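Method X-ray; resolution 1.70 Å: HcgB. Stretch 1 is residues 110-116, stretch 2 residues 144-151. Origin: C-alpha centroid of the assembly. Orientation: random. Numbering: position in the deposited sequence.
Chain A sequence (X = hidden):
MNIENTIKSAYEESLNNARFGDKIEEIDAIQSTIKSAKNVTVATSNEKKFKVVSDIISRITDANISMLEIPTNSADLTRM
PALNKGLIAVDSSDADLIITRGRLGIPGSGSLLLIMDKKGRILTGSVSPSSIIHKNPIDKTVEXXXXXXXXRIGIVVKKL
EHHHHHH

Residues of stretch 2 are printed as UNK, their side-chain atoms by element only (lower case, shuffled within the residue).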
# COMPACT_ATOMS: atom_id res chain seq x y z
N GLY A 110 -1.18 -3.31 -10.02
CA GLY A 110 -2.51 -2.84 -9.64
C GLY A 110 -2.49 -1.48 -8.96
O GLY A 110 -1.45 -0.79 -8.97
N SER A 111 -3.61 -1.12 -8.33
CA SER A 111 -3.79 0.23 -7.81
C SER A 111 -3.75 0.32 -6.32
O SER A 111 -4.15 -0.60 -5.61
CB SER A 111 -5.13 0.81 -8.27
OG SER A 111 -5.14 0.92 -9.68
N LEU A 112 -3.29 1.48 -5.86
CA LEU A 112 -3.27 1.83 -4.44
C LEU A 112 -3.95 3.17 -4.27
O LEU A 112 -3.64 4.12 -5.02
CB LEU A 112 -1.81 1.89 -3.91
CG LEU A 112 -1.63 2.44 -2.51
CD1 LEU A 112 -2.18 1.48 -1.44
CD2 LEU A 112 -0.13 2.72 -2.26
N LEU A 113 -4.91 3.26 -3.34
CA LEU A 113 -5.45 4.55 -2.92
C LEU A 113 -4.89 4.86 -1.52
O LEU A 113 -4.83 3.99 -0.67
CB LEU A 113 -7.00 4.53 -2.91
CG LEU A 113 -7.65 5.82 -2.40
CD1 LEU A 113 -8.99 6.03 -3.11
CD2 LEU A 113 -7.92 5.74 -0.91
N LEU A 114 -4.47 6.11 -1.30
CA LEU A 114 -3.99 6.56 -0.00
C LEU A 114 -4.75 7.81 0.42
O LEU A 114 -5.13 8.64 -0.41
CB LEU A 114 -2.49 6.90 -0.04
CG LEU A 114 -1.54 5.74 -0.38
CD1 LEU A 114 -0.11 6.31 -0.58
CD2 LEU A 114 -1.53 4.70 0.72
N ILE A 115 -5.00 7.91 1.71
CA ILE A 115 -5.39 9.17 2.32
C ILE A 115 -4.20 9.64 3.15
O ILE A 115 -3.73 8.91 4.03
CB ILE A 115 -6.65 9.04 3.18
CG1 ILE A 115 -7.77 8.40 2.35
CG2 ILE A 115 -7.04 10.40 3.76
CD1 ILE A 115 -9.10 8.29 3.13
N MET A 116 -3.69 10.81 2.78
CA MET A 116 -2.51 11.41 3.38
C MET A 116 -2.83 12.74 4.06
O MET A 116 -3.78 13.44 3.67
CB MET A 116 -1.44 11.59 2.30
CG MET A 116 -0.96 10.24 1.75
SD MET A 116 -0.12 10.44 0.15
CE MET A 116 1.24 11.52 0.53
N UNK A 144 -15.10 1.60 -4.21
CA UNK A 144 -14.77 0.54 -3.27
C UNK A 144 -13.43 0.83 -2.56
O UNK A 144 -13.30 0.56 -1.36
c UNK A 144 -15.36 -2.13 -1.99
c UNK A 144 -14.69 -0.81 -3.97
c UNK A 144 -14.30 -1.99 -3.08
c UNK A 144 -14.18 -3.28 -3.89
N UNK A 145 -12.46 1.35 -3.30
CA UNK A 145 -11.14 1.65 -2.71
C UNK A 145 -11.35 2.64 -1.57
O UNK A 145 -10.79 2.47 -0.48
c UNK A 145 -9.58 1.23 -4.73
o UNK A 145 -8.35 1.17 -6.78
c UNK A 145 -8.86 1.90 -5.89
o UNK A 145 -8.80 3.16 -5.91
c UNK A 145 -10.15 2.25 -3.73
N UNK A 146 -12.16 3.66 -1.83
CA UNK A 146 -12.26 4.75 -0.86
C UNK A 146 -13.07 4.33 0.35
O UNK A 146 -12.68 4.60 1.50
c UNK A 146 -13.00 7.21 -0.59
c UNK A 146 -12.85 6.00 -1.51
c UNK A 146 -13.46 8.42 -1.43
c UNK A 146 -11.68 7.53 0.08
N UNK A 147 -14.18 3.65 0.10
CA UNK A 147 -15.03 3.16 1.18
C UNK A 147 -14.23 2.17 2.05
O UNK A 147 -14.31 2.20 3.29
c UNK A 147 -17.22 3.57 0.06
c UNK A 147 -17.02 1.76 1.75
c UNK A 147 -16.30 2.49 0.65
c UNK A 147 -18.49 3.03 -0.52
N UNK A 148 -13.43 1.33 1.40
CA UNK A 148 -12.59 0.38 2.14
C UNK A 148 -11.56 1.10 3.01
O UNK A 148 -11.36 0.75 4.18
c UNK A 148 -10.93 -1.51 1.93
c UNK A 148 -11.87 -0.60 1.17
o UNK A 148 -12.86 -1.43 0.54
N UNK A 149 -10.92 2.11 2.43
CA UNK A 149 -9.86 2.83 3.16
C UNK A 149 -10.47 3.55 4.36
O UNK A 149 -9.84 3.62 5.43
c UNK A 149 -9.13 3.81 2.24
N UNK A 150 -11.69 4.06 4.21
CA UNK A 150 -12.32 4.73 5.34
C UNK A 150 -12.79 3.72 6.39
O UNK A 150 -12.58 3.95 7.57
c UNK A 150 -14.29 7.41 3.37
c UNK A 150 -13.07 6.82 4.06
c UNK A 150 -13.49 5.60 4.88
c UNK A 150 -12.37 7.89 4.91
N UNK A 151 -13.40 2.61 5.96
CA UNK A 151 -13.92 1.62 6.91
C UNK A 151 -12.85 1.03 7.81
O UNK A 151 -13.12 0.73 8.99
o UNK A 151 -15.82 -1.41 4.69
o UNK A 151 -17.73 -0.29 4.59
c UNK A 151 -14.57 0.47 6.15
c UNK A 151 -15.88 0.81 5.55
c UNK A 151 -16.53 -0.39 4.90

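Position 144 carries four side-chain carbons, forked at the second. None reaches stretch 1, so the carbon skeleton alone identifies it: a fork at the second carbon is leucine, and this is Leu-144, exposed, with chi1 t and chi2 p.

Position 145 has three carbons, the third carrying two oxygens, which is a carboxylate on a two-carbon stem. Its CA-to-CB bond points toward the strand, and the CA atoms of this position and Leu-113 lie 6.4 Å apart, the nearest such pair across the two stretches. The carboxylate lies against aliphatic carbon: one of its oxygens is 3.6 Å from CB of Ser-111, and the other is 3.8 Å from CB of Leu-113. The acid with this stem is Glu-145; the oxygen near Ser-111 is OE2 and the one near Leu-113 is OE1. Neither approach is a hydrogen bond; both oxygens are hydrogen-bonded elsewhere in the structure, which lets a buried acid sit beside these carbons.

Position 146 again shows four carbons forked at the second. Its CB leaves the backbone sideways, but the end of the side chain comes nearer to the strand, one terminal carbon lying 4.1 Å from CD1 of Ile-115. Its CB also lies 4.2 Å from CD1 of Leu-113. The skeleton gives Leu-146, and that terminal carbon is its CD1.

Position 147 has four carbons forked at the first, one arm being two carbons long. This beta-branched pattern is isoleucine, Ile-147; its side chain does not reach stretch 1.

Position 148 has a first carbon carrying one oxygen and one carbon, hence threonine. Thr-148 does not reach the strand. Instead, its OG1 donates to O of Leu-144 at 2.8 Å, the same carbonyl that accepts the backbone N of Thr-148 at 2.9 Å.

Position 149 has a single side-chain carbon, pointing toward the strand and lying 3.9 Å from CD2 of Leu-113. One carbon means Ala-149. The methyl of Leu-113 packs directly on the CB of Ala-149.

Position 150 has four carbons forked at the second, leaving sideways but ending nearer the strand, where a terminal carbon approaches CD1 of Ile-115 to 3.7 Å. This is Leu-150, and the atom in contact is CD2.

Position 151 repeats the three-carbon, two-oxygen pattern of a glutamate. Glu-151 is partly exposed and does not reach stretch 1.

The contact works through alternation on the strand and periodicity on the helix. Ser-111, Leu-113 and Ile-115 point toward the helix, while Leu-112 and Leu-114 point away. Positions 145, 146, 149 and 150 recur with helical spacing and receive them. Leu-113 packs against Glu-145, Leu-146 and Ala-149; Ile-115 meets Leu-146 and Leu-150. The axes approach to 8.7 Å and cross at -48°, and 304 Å² is buried, both sides summed. With no hydrogen bond across the stretches, apolar packing predominates, bordered at Ser-111 by the carboxylate of Glu-145.

Stretch 2 144-151: LELITALE
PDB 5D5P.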